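Local coordinates for protein aminoglycoside N(3)-acetyltransferase, AAC(3)-IVa (Escherichia coli, PDB 6MN4) that transfers the acetyl group of acetyl-CoA to the 3-amino group of 2-deoxystreptamine aminoglycosides, and thereby probably confers resistance to antibiotics such as apramycin, at residues 70-75 with 171-176; 63-68 with 104-109; 166-171 with 187-192. The protein carries 1 engineered substitution. All coordinates share one frame; numbering follows the deposited sequence.

Contact 1 (70-75 with 171-176); sequences DEPFDP and HCTILQ. With AM2 (apramycin), chain G.
The imidazole of His-171 meets the carboxylate of Asp-70 at its edge: Asp-70 OD1 lies near the ring plane and takes a weak hydrogen bond from His-171 NE2 at 3.3 Å, with an N-H...O angle of 158°. Carboxylate and ring planes are turned 49° apart, so the acid does not lie flat in line with the imidazole. On the other nitrogen, His-171 ND1 has apramycin OB6 at 2.8 Å, approaching obliquely. His-171 CG stands between its own backbone N and carbonyl carbon (chi1 81°), which swings the ring out beside the strand, with one nitrogen near the drug and the other near the acid. His-171 belongs to the apramycin pocket, and Asp-70 stands behind it as a second-shell partner on the nitrogen farther from OB6. The strand 168-176 is one arm of the two-stranded antiparallel hairpin completed by 179-187, and the irregular loop 70-75 runs over one side of it; backbone hydrogen bonds join Cys-172 to Val-183 within the hairpin. Further along, Thr-173 points at the loop. Its methyl CG2 rests against the peptide between Asp-70 and Glu-71, 3.4 Å from Glu-71 N, while OG1, anti to the backbone N, is hydrogen-bonded to Val-181 O on the partner strand. Pro-72 is the next point of support: its CA is 3.7 Å from Thr-173 O, and its CB lies 4.2 Å from Leu-175 CG in an apolar contact toward the exposed end of the hairpin.

Contact 2 (63-68 with 104-109); sequences PSWSGL and FAFAAA. With AM2 (apramycin), chain G.
Phe-104 meets Trp-65 through its backbone: Phe-104 CA lies 3.6 Å from Trp-65 CB, while its side chain, which leaves the backbone away from 63-68, packs on Leu-121 and Pro-125. At Ala-105 the carbonyl takes over. Its O accepts a weak hydrogen bond from Ser-64 N at 3.0 Å, bent to 126° at the hydrogen, and the Ala-105 methyl lies beside the Ser-64 carbonyl. Phe-106 pairs with Pro-63 as a non-hydrogen-bonded antiparallel pair, and Pro-63 CA sits over the centre of the phenyl face in a CH-pi contact, 4.2 Å from the ring centroid and 12° off the normal. Phe-106 CE1 also touches the edge of the indole, 3.7 Å from Trp-65 CZ3; the two side chains run side by side with their rings oblique, at 56°. One face of that indole receives the deoxystreptamine ring of apramycin, whose CC4 is 3.5 Å above the Trp-65 plane, offset toward the rim, so the indole has the drug over a face and Phe-106 at its edge. Ala-107 ends the contact with its CB 3.8 Å from Ser-64 CB, and Ser-64 OG is hydrogen-bonded to Arg-99 NE. In the main mixed sheet strand 106-109 runs between 59-63 and 98-99; the phenyl of Phe-106 packs on Leu-28 of strand 26-31, Pro-131 and Val-132 of helix 131-137, and Thr-153 of helix 153-161.

Contact 3 (166-171 with 187-192); sequences YGVPRH and ENDHCC. With ZN (zinc ion), chain H; AM2 (apramycin), chain G.
Glu-187 O is approached by two groups of segment 166-171: Val-168 N gives it a hydrogen bond of 2.7 Å, 165° at the hydrogen and in the carbonyl plane, and Gly-167 CA adds a CA-H...O contact of 3.5 Å. Glu-187 N returns a bond to Val-168 O, also 2.7 Å, closing a hydrogen-bonded antiparallel pair at the open end of the hairpin. The Glu-187 chain is extended, with CG anti to the backbone N (chi1 -171°), and carries OE2 to apramycin, whose OC3 donates to it at 3.0 Å. Arg-170 crosses Glu-187 at about a right angle, its CG 3.9 Å from Glu-187 CB, then bends toward Asp-189 in a salt bridge; the Arg-170 NH1 to Asp-189 OD2 length is doubtful. Asp-189 OD1 lies over one guanidinium face and apramycin OB2 over the opposite face. His-190 and Tyr-166 meet obliquely, planes 79° apart; Tyr-166 OH and His-190 NE2 are both hydrogen-bonded to Glu-159 OE2. His-190 ND1 accepts a hydrogen bond from Cys-192 N at 3.2 Å, in the ring plane, across Cys-191, whose SG binds the zinc ion at 2.2 Å with His-243, Cys-249 and Cys-252. The start of this loop is thus tied to the hairpin at Glu-187 and to the metal at Cys-191; the carboxylates of Glu-187 and Asp-189 face deoxystreptamine hydroxyls, and their negative charge probably also suits a cationic aminoglycoside.

How the contacts relate
Leaving strand 59-63, the chain enters a long loop that supplies 63-68 and then 70-75. Contact 2 closes first, when strand 106-109 comes back beside 63-68. Contact 1 opens inside that loop and closes much later on strand 168-176, so the two cross; they also touch, Phe-73 packing on Ala-105 and Cys-172 on Phe-104. Contact 3 opens at 166, just before contact 1 closes, and closes where strand 179-187 ends and runs into the loop: it crosses contact 1, shares His-171 with it, and follows contact 2 in series. Together they tie the edge region of the main sheet to the two-stranded hairpin and the zinc-bound loop, all three reaching apramycin.

Contact 1 (70-75 with 171-176)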
# COMPACT_ATOMS: atom_id res chain seq x y z
N ASP A 70 -6.96 -14.76 -12.96
CA ASP A 70 -7.73 -15.30 -14.08
C ASP A 70 -9.10 -14.62 -14.28
O ASP A 70 -9.91 -15.08 -15.09
CB ASP A 70 -7.92 -16.81 -13.92
CG ASP A 70 -6.61 -17.57 -14.06
OD1 ASP A 70 -6.01 -17.53 -15.15
OD2 ASP A 70 -6.19 -18.21 -13.08
N GLU A 71 -9.37 -13.54 -13.55
CA GLU A 71 -10.64 -12.84 -13.63
C GLU A 71 -10.36 -11.40 -14.03
O GLU A 71 -9.47 -10.76 -13.45
CB GLU A 71 -11.40 -12.89 -12.30
CG GLU A 71 -11.57 -14.28 -11.70
CD GLU A 71 -12.87 -14.94 -12.10
OE1 GLU A 71 -12.88 -16.17 -12.30
OE2 GLU A 71 -13.90 -14.22 -12.20
N PRO A 72 -11.07 -10.86 -15.01
CA PRO A 72 -10.87 -9.45 -15.37
C PRO A 72 -11.37 -8.52 -14.28
O PRO A 72 -12.15 -8.90 -13.40
CB PRO A 72 -11.68 -9.29 -16.67
CG PRO A 72 -12.68 -10.39 -16.62
CD PRO A 72 -12.02 -11.53 -15.91
N PHE A 73 -10.92 -7.27 -14.35
CA PHE A 73 -11.15 -6.28 -13.31
C PHE A 73 -12.02 -5.15 -13.83
O PHE A 73 -11.81 -4.66 -14.95
CB PHE A 73 -9.82 -5.72 -12.76
CG PHE A 73 -9.99 -4.55 -11.83
CD1 PHE A 73 -10.16 -4.75 -10.47
CD2 PHE A 73 -9.98 -3.26 -12.31
CE1 PHE A 73 -10.32 -3.68 -9.60
CE2 PHE A 73 -10.15 -2.18 -11.45
CZ PHE A 73 -10.32 -2.40 -10.10
N ASP A 74 -12.98 -4.73 -13.01
CA ASP A 74 -13.84 -3.58 -13.29
C ASP A 74 -13.85 -2.69 -12.05
O ASP A 74 -14.12 -3.18 -10.94
CB ASP A 74 -15.25 -4.05 -13.66
CG ASP A 74 -16.29 -2.93 -13.62
OD1 ASP A 74 -17.47 -3.25 -13.38
OD2 ASP A 74 -15.94 -1.76 -13.83
N PRO A 75 -13.57 -1.39 -12.19
CA PRO A 75 -13.53 -0.51 -11.01
C PRO A 75 -14.87 -0.35 -10.31
O PRO A 75 -14.91 0.22 -9.21
CB PRO A 75 -13.05 0.83 -11.58
CG PRO A 75 -12.39 0.50 -12.87
CD PRO A 75 -13.10 -0.71 -13.41
N HIS A 171 1.12 -13.51 -13.74
CA HIS A 171 0.21 -13.14 -14.81
C HIS A 171 -1.10 -12.60 -14.25
O HIS A 171 -1.44 -12.81 -13.08
CB HIS A 171 -0.08 -14.33 -15.73
CG HIS A 171 -1.11 -15.28 -15.20
ND1 HIS A 171 -0.78 -16.39 -14.46
CD2 HIS A 171 -2.46 -15.28 -15.31
CE1 HIS A 171 -1.88 -17.05 -14.14
NE2 HIS A 171 -2.92 -16.39 -14.64
N CYS A 172 -1.83 -11.90 -15.11
CA CYS A 172 -3.18 -11.45 -14.85
C CYS A 172 -3.96 -11.58 -16.16
O CYS A 172 -3.47 -12.13 -17.14
CB CYS A 172 -3.20 -10.01 -14.31
SG CYS A 172 -2.73 -8.76 -15.53
N THR A 173 -5.19 -11.07 -16.17
CA THR A 173 -5.99 -11.11 -17.39
C THR A 173 -6.89 -9.89 -17.44
O THR A 173 -7.36 -9.40 -16.40
CB THR A 173 -6.84 -12.37 -17.50
OG1 THR A 173 -7.70 -12.27 -18.63
CG2 THR A 173 -7.68 -12.51 -16.28
N ILE A 174 -7.13 -9.42 -18.65
CA ILE A 174 -8.04 -8.30 -18.89
C ILE A 174 -9.00 -8.70 -20.00
O ILE A 174 -9.07 -9.87 -20.38
CB ILE A 174 -7.25 -7.02 -19.22
CG1 ILE A 174 -6.25 -7.21 -20.37
CG2 ILE A 174 -6.51 -6.53 -17.99
CD1 ILE A 174 -6.82 -7.14 -21.77
N LEU A 175 -9.76 -7.74 -20.51
CA LEU A 175 -10.71 -7.98 -21.60
C LEU A 175 -10.29 -7.14 -22.80
O LEU A 175 -10.58 -5.95 -22.86
CB LEU A 175 -12.14 -7.67 -21.17
CG LEU A 175 -12.92 -8.90 -20.70
CD1 LEU A 175 -14.34 -8.55 -20.33
CD2 LEU A 175 -12.90 -9.97 -21.77
N GLN A 176 -9.71 -7.78 -23.81
CA GLN A 176 -9.29 -7.06 -25.00
C GLN A 176 -10.32 -7.30 -26.05
O GLN A 176 -10.58 -8.44 -26.41
CB GLN A 176 -7.95 -7.59 -25.50
CG GLN A 176 -7.16 -6.60 -26.33
CD GLN A 176 -5.67 -6.87 -26.30
OE1 GLN A 176 -4.90 -6.12 -25.71
NE2 GLN A 176 -5.26 -7.93 -26.96
CA1 AM2 G . 1.18 -12.26 -3.19
CA2 AM2 G . 2.25 -13.34 -3.06
CA3 AM2 G . 2.40 -14.18 -4.33
CA4 AM2 G . 1.08 -14.65 -4.87
CA5 AM2 G . 0.08 -13.48 -5.01
CA6 AM2 G . -1.19 -13.93 -5.63
CA7 AM2 G . -0.86 -14.44 -7.05
CA8 AM2 G . 0.05 -15.69 -6.98
CA9 AM2 G . -2.80 -15.86 -7.45
OA4 AM2 G . -0.15 -12.83 -3.69
OA5 AM2 G . 1.28 -15.45 -6.15
NA2 AM2 G . 3.53 -12.70 -2.77
NA7 AM2 G . -2.07 -14.66 -7.83
OA6 AM2 G . -1.70 -14.98 -4.80
OA8 AM2 G . 0.51 -15.98 -8.22
OA1 AM2 G . 1.59 -11.36 -4.12
CB1 AM2 G . 0.27 -17.27 -8.60
CB2 AM2 G . 0.61 -18.33 -7.53
CB3 AM2 G . 0.47 -19.71 -8.05
CB4 AM2 G . -0.04 -19.78 -9.46
CB5 AM2 G . 0.74 -18.85 -10.42
CB6 AM2 G . -0.09 -18.59 -11.62
OB1 AM2 G . 1.05 -17.54 -9.84
NB4 AM2 G . 0.07 -21.18 -9.94
OB2 AM2 G . 1.98 -18.16 -7.10
OB3 AM2 G . -0.45 -20.45 -7.18
OB6 AM2 G . -0.15 -17.21 -11.81
CC1 AM2 G . 1.57 -9.97 -3.70
CC2 AM2 G . 1.57 -9.20 -5.01
CC3 AM2 G . 1.71 -7.69 -4.72
CC4 AM2 G . 0.50 -7.16 -3.97
CC5 AM2 G . -0.14 -8.13 -2.96
CC6 AM2 G . 0.37 -9.59 -2.83
NC4 AM2 G . 0.93 -5.95 -3.26
NC6 AM2 G . 0.70 -9.77 -1.41
OC2 AM2 G . 2.64 -9.64 -5.80
OC3 AM2 G . 1.81 -7.00 -5.94

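Contact 2 (63-68 with 104-109)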
# COMPACT_ATOMS: atom_id res chain seq x y z
N PRO A 63 -4.77 0.90 -1.20
CA PRO A 63 -4.75 -0.20 -2.17
C PRO A 63 -6.16 -0.69 -2.46
O PRO A 63 -7.07 -0.56 -1.63
CB PRO A 63 -3.91 -1.27 -1.47
CG PRO A 63 -3.91 -0.89 -0.01
CD PRO A 63 -3.99 0.60 0.01
N SER A 64 -6.35 -1.24 -3.66
CA SER A 64 -7.69 -1.58 -4.09
C SER A 64 -7.66 -2.67 -5.16
O SER A 64 -8.57 -2.74 -6.00
CB SER A 64 -8.40 -0.33 -4.61
OG SER A 64 -9.79 -0.55 -4.79
N TRP A 65 -6.64 -3.51 -5.14
CA TRP A 65 -6.53 -4.53 -6.17
C TRP A 65 -7.36 -5.76 -5.81
O TRP A 65 -7.76 -5.96 -4.66
CB TRP A 65 -5.07 -4.93 -6.40
CG TRP A 65 -4.34 -5.40 -5.18
CD1 TRP A 65 -4.45 -6.61 -4.57
CD2 TRP A 65 -3.37 -4.66 -4.43
NE1 TRP A 65 -3.61 -6.68 -3.48
CE2 TRP A 65 -2.94 -5.49 -3.38
CE3 TRP A 65 -2.82 -3.38 -4.55
CZ2 TRP A 65 -1.99 -5.08 -2.44
CZ3 TRP A 65 -1.87 -2.98 -3.62
CH2 TRP A 65 -1.47 -3.82 -2.58
N SER A 66 -7.61 -6.59 -6.82
CA SER A 66 -8.47 -7.76 -6.69
C SER A 66 -7.72 -9.00 -6.25
O SER A 66 -8.32 -9.89 -5.62
CB SER A 66 -9.17 -8.05 -8.02
OG SER A 66 -8.27 -8.63 -8.94
N GLY A 67 -6.44 -9.10 -6.57
CA GLY A 67 -5.66 -10.27 -6.24
C GLY A 67 -5.94 -11.49 -7.08
O GLY A 67 -5.30 -12.53 -6.87
N LEU A 68 -6.88 -11.41 -8.01
CA LEU A 68 -7.21 -12.53 -8.88
C LEU A 68 -6.50 -12.40 -10.22
O LEU A 68 -6.42 -11.31 -10.79
CB LEU A 68 -8.72 -12.63 -9.10
CG LEU A 68 -9.57 -12.41 -7.86
CD1 LEU A 68 -11.02 -12.22 -8.26
CD2 LEU A 68 -9.40 -13.57 -6.88
N PHE A 104 -4.40 -4.36 -10.69
CA PHE A 104 -3.62 -3.90 -9.54
C PHE A 104 -4.02 -2.50 -9.11
O PHE A 104 -3.17 -1.66 -8.81
CB PHE A 104 -2.13 -3.97 -9.87
CG PHE A 104 -1.76 -5.18 -10.69
CD1 PHE A 104 -1.76 -6.44 -10.12
CD2 PHE A 104 -1.43 -5.05 -12.03
CE1 PHE A 104 -1.42 -7.56 -10.87
CE2 PHE A 104 -1.09 -6.16 -12.78
CZ PHE A 104 -1.09 -7.41 -12.21
N ALA A 105 -5.32 -2.24 -9.06
CA ALA A 105 -5.83 -0.89 -8.91
C ALA A 105 -5.60 -0.36 -7.49
O ALA A 105 -5.49 -1.10 -6.52
CB ALA A 105 -7.32 -0.84 -9.23
N PHE A 106 -5.54 0.97 -7.40
CA PHE A 106 -5.63 1.71 -6.16
C PHE A 106 -6.92 2.53 -6.16
O PHE A 106 -7.59 2.68 -7.19
CB PHE A 106 -4.43 2.64 -5.97
CG PHE A 106 -3.20 1.96 -5.43
CD1 PHE A 106 -2.69 0.82 -6.02
CD2 PHE A 106 -2.53 2.49 -4.33
CE1 PHE A 106 -1.55 0.20 -5.52
CE2 PHE A 106 -1.39 1.88 -3.83
CZ PHE A 106 -0.90 0.74 -4.42
N ALA A 107 -7.27 3.06 -4.99
CA ALA A 107 -8.41 3.94 -4.83
C ALA A 107 -7.96 5.25 -4.21
O ALA A 107 -7.17 5.25 -3.25
CB ALA A 107 -9.50 3.30 -3.97
N ALA A 108 -8.46 6.36 -4.73
CA ALA A 108 -8.05 7.67 -4.26
C ALA A 108 -9.25 8.61 -4.24
O ALA A 108 -10.14 8.53 -5.09
CB ALA A 108 -6.94 8.26 -5.13
N ALA A 109 -9.25 9.51 -3.26
CA ALA A 109 -10.27 10.54 -3.13
C ALA A 109 -9.59 11.84 -2.70
O ALA A 109 -8.91 11.87 -1.67
CB ALA A 109 -11.36 10.14 -2.13
CA1 AM2 G . 1.18 -12.26 -3.19
CA2 AM2 G . 2.25 -13.34 -3.06
CA3 AM2 G . 2.40 -14.18 -4.33
CA4 AM2 G . 1.08 -14.65 -4.87
CA5 AM2 G . 0.08 -13.48 -5.01
CA6 AM2 G . -1.19 -13.93 -5.63
CA7 AM2 G . -0.86 -14.44 -7.05
CA8 AM2 G . 0.05 -15.69 -6.98
CA9 AM2 G . -2.80 -15.86 -7.45
OA4 AM2 G . -0.15 -12.83 -3.69
OA5 AM2 G . 1.28 -15.45 -6.15
NA2 AM2 G . 3.53 -12.70 -2.77
NA7 AM2 G . -2.07 -14.66 -7.83
OA6 AM2 G . -1.70 -14.98 -4.80
OA8 AM2 G . 0.51 -15.98 -8.22
OA1 AM2 G . 1.59 -11.36 -4.12
CB1 AM2 G . 0.27 -17.27 -8.60
CB2 AM2 G . 0.61 -18.33 -7.53
CB3 AM2 G . 0.47 -19.71 -8.05
CB4 AM2 G . -0.04 -19.78 -9.46
CB5 AM2 G . 0.74 -18.85 -10.42
CB6 AM2 G . -0.09 -18.59 -11.62
OB1 AM2 G . 1.05 -17.54 -9.84
NB4 AM2 G . 0.07 -21.18 -9.94
OB2 AM2 G . 1.98 -18.16 -7.10
OB3 AM2 G . -0.45 -20.45 -7.18
OB6 AM2 G . -0.15 -17.21 -11.81
CC1 AM2 G . 1.57 -9.97 -3.70
CC2 AM2 G . 1.57 -9.20 -5.01
CC3 AM2 G . 1.71 -7.69 -4.72
CC4 AM2 G . 0.50 -7.16 -3.97
CC5 AM2 G . -0.14 -8.13 -2.96
CC6 AM2 G . 0.37 -9.59 -2.83
NC4 AM2 G . 0.93 -5.95 -3.26
NC6 AM2 G . 0.70 -9.77 -1.41
OC2 AM2 G . 2.64 -9.64 -5.80
OC3 AM2 G . 1.81 -7.00 -5.94

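Contact 3 (166-171 with 187-192)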
# COMPACT_ATOMS: atom_id res chain seq x y z
N TYR A 166 15.98 -10.30 -9.33
CA TYR A 166 15.01 -11.39 -9.37
C TYR A 166 13.71 -10.96 -10.04
O TYR A 166 13.15 -9.90 -9.74
CB TYR A 166 14.73 -11.96 -7.97
CG TYR A 166 14.61 -10.98 -6.82
CD1 TYR A 166 13.42 -10.29 -6.57
CD2 TYR A 166 15.66 -10.78 -5.94
CE1 TYR A 166 13.31 -9.41 -5.50
CE2 TYR A 166 15.56 -9.91 -4.87
CZ TYR A 166 14.38 -9.23 -4.65
OH TYR A 166 14.29 -8.36 -3.59
N GLY A 167 13.25 -11.79 -10.97
CA GLY A 167 11.99 -11.57 -11.67
C GLY A 167 11.25 -12.87 -11.89
O GLY A 167 11.68 -13.71 -12.68
N VAL A 168 10.15 -13.06 -11.17
CA VAL A 168 9.41 -14.32 -11.19
C VAL A 168 8.20 -14.17 -12.11
O VAL A 168 7.54 -13.12 -12.09
CB VAL A 168 9.02 -14.74 -9.77
CG1 VAL A 168 7.87 -15.74 -9.79
CG2 VAL A 168 10.23 -15.32 -9.05
N PRO A 169 7.88 -15.18 -12.93
CA PRO A 169 6.74 -15.06 -13.85
C PRO A 169 5.41 -15.05 -13.12
O PRO A 169 5.05 -16.01 -12.43
CB PRO A 169 6.88 -16.30 -14.75
CG PRO A 169 7.68 -17.26 -13.93
CD PRO A 169 8.63 -16.42 -13.14
N ARG A 170 4.67 -13.96 -13.28
CA ARG A 170 3.32 -13.82 -12.76
C ARG A 170 2.43 -13.30 -13.88
O ARG A 170 2.91 -12.73 -14.86
CB ARG A 170 3.29 -12.88 -11.54
CG ARG A 170 4.11 -13.37 -10.36
CD ARG A 170 3.44 -14.55 -9.67
NE ARG A 170 4.41 -15.53 -9.17
CZ ARG A 170 4.84 -15.58 -7.92
NH1 ARG A 170 4.38 -14.70 -7.03
NH2 ARG A 170 5.71 -16.50 -7.54
N HIS A 171 1.12 -13.51 -13.74
CA HIS A 171 0.21 -13.14 -14.81
C HIS A 171 -1.10 -12.60 -14.25
O HIS A 171 -1.44 -12.81 -13.08
CB HIS A 171 -0.08 -14.33 -15.73
CG HIS A 171 -1.11 -15.28 -15.20
ND1 HIS A 171 -0.78 -16.39 -14.46
CD2 HIS A 171 -2.46 -15.28 -15.31
CE1 HIS A 171 -1.88 -17.05 -14.14
NE2 HIS A 171 -2.92 -16.39 -14.64
N GLU A 187 7.32 -10.39 -12.11
CA GLU A 187 7.18 -9.58 -10.91
C GLU A 187 8.32 -9.86 -9.94
O GLU A 187 8.98 -10.90 -10.00
CB GLU A 187 5.83 -9.84 -10.24
CG GLU A 187 5.49 -8.88 -9.10
CD GLU A 187 4.02 -8.89 -8.73
OE1 GLU A 187 3.37 -9.94 -8.90
OE2 GLU A 187 3.53 -7.84 -8.26
N ASN A 188 8.54 -8.91 -9.04
CA ASN A 188 9.55 -9.04 -7.99
C ASN A 188 8.89 -9.27 -6.63
O ASN A 188 9.02 -8.47 -5.70
CB ASN A 188 10.42 -7.78 -7.97
CG ASN A 188 9.61 -6.53 -7.68
OD1 ASN A 188 8.73 -6.15 -8.46
ND2 ASN A 188 9.90 -5.88 -6.56
N ASP A 189 8.16 -10.37 -6.51
CA ASP A 189 7.51 -10.66 -5.25
C ASP A 189 8.15 -11.87 -4.58
O ASP A 189 8.84 -12.67 -5.20
CB ASP A 189 6.00 -10.89 -5.43
CG ASP A 189 5.67 -12.01 -6.39
OD1 ASP A 189 6.60 -12.56 -7.02
OD2 ASP A 189 4.47 -12.35 -6.50
N HIS A 190 7.91 -11.96 -3.27
CA HIS A 190 8.40 -13.04 -2.44
C HIS A 190 7.54 -13.07 -1.18
O HIS A 190 6.42 -12.53 -1.17
CB HIS A 190 9.90 -12.85 -2.14
CG HIS A 190 10.31 -11.42 -2.05
ND1 HIS A 190 9.97 -10.61 -0.99
CD2 HIS A 190 11.04 -10.65 -2.90
CE1 HIS A 190 10.47 -9.40 -1.19
NE2 HIS A 190 11.12 -9.40 -2.33
N CYS A 191 8.05 -13.69 -0.12
CA CYS A 191 7.30 -13.75 1.13
C CYS A 191 7.09 -12.37 1.75
O CYS A 191 6.15 -12.20 2.53
CB CYS A 191 8.02 -14.67 2.12
SG CYS A 191 9.59 -14.05 2.75
N CYS A 192 7.93 -11.40 1.40
CA CYS A 192 7.86 -10.03 1.90
C CYS A 192 8.06 -9.93 3.40
O CYS A 192 7.89 -8.85 3.98
CB CYS A 192 6.54 -9.34 1.50
SG CYS A 192 6.42 -8.88 -0.24
ZN ZN H . 10.96 -15.62 2.19
CA1 AM2 G . 1.18 -12.26 -3.19
CA2 AM2 G . 2.25 -13.34 -3.06
CA3 AM2 G . 2.40 -14.18 -4.33
CA4 AM2 G . 1.08 -14.65 -4.87
CA5 AM2 G . 0.08 -13.48 -5.01
CA6 AM2 G . -1.19 -13.93 -5.63
CA7 AM2 G . -0.86 -14.44 -7.05
CA8 AM2 G . 0.05 -15.69 -6.98
CA9 AM2 G . -2.80 -15.86 -7.45
OA4 AM2 G . -0.15 -12.83 -3.69
OA5 AM2 G . 1.28 -15.45 -6.15
NA2 AM2 G . 3.53 -12.70 -2.77
NA7 AM2 G . -2.07 -14.66 -7.83
OA6 AM2 G . -1.70 -14.98 -4.80
OA8 AM2 G . 0.51 -15.98 -8.22
OA1 AM2 G . 1.59 -11.36 -4.12
CB1 AM2 G . 0.27 -17.27 -8.60
CB2 AM2 G . 0.61 -18.33 -7.53
CB3 AM2 G . 0.47 -19.71 -8.05
CB4 AM2 G . -0.04 -19.78 -9.46
CB5 AM2 G . 0.74 -18.85 -10.42
CB6 AM2 G . -0.09 -18.59 -11.62
OB1 AM2 G . 1.05 -17.54 -9.84
NB4 AM2 G . 0.07 -21.18 -9.94
OB2 AM2 G . 1.98 -18.16 -7.10
OB3 AM2 G . -0.45 -20.45 -7.18
OB6 AM2 G . -0.15 -17.21 -11.81
CC1 AM2 G . 1.57 -9.97 -3.70
CC2 AM2 G . 1.57 -9.20 -5.01
CC3 AM2 G . 1.71 -7.69 -4.72
CC4 AM2 G . 0.50 -7.16 -3.97
CC5 AM2 G . -0.14 -8.13 -2.96
CC6 AM2 G . 0.37 -9.59 -2.83
NC4 AM2 G . 0.93 -5.95 -3.26
NC6 AM2 G . 0.70 -9.77 -1.41
OC2 AM2 G . 2.64 -9.64 -5.80
OC3 AM2 G . 1.81 -7.00 -5.94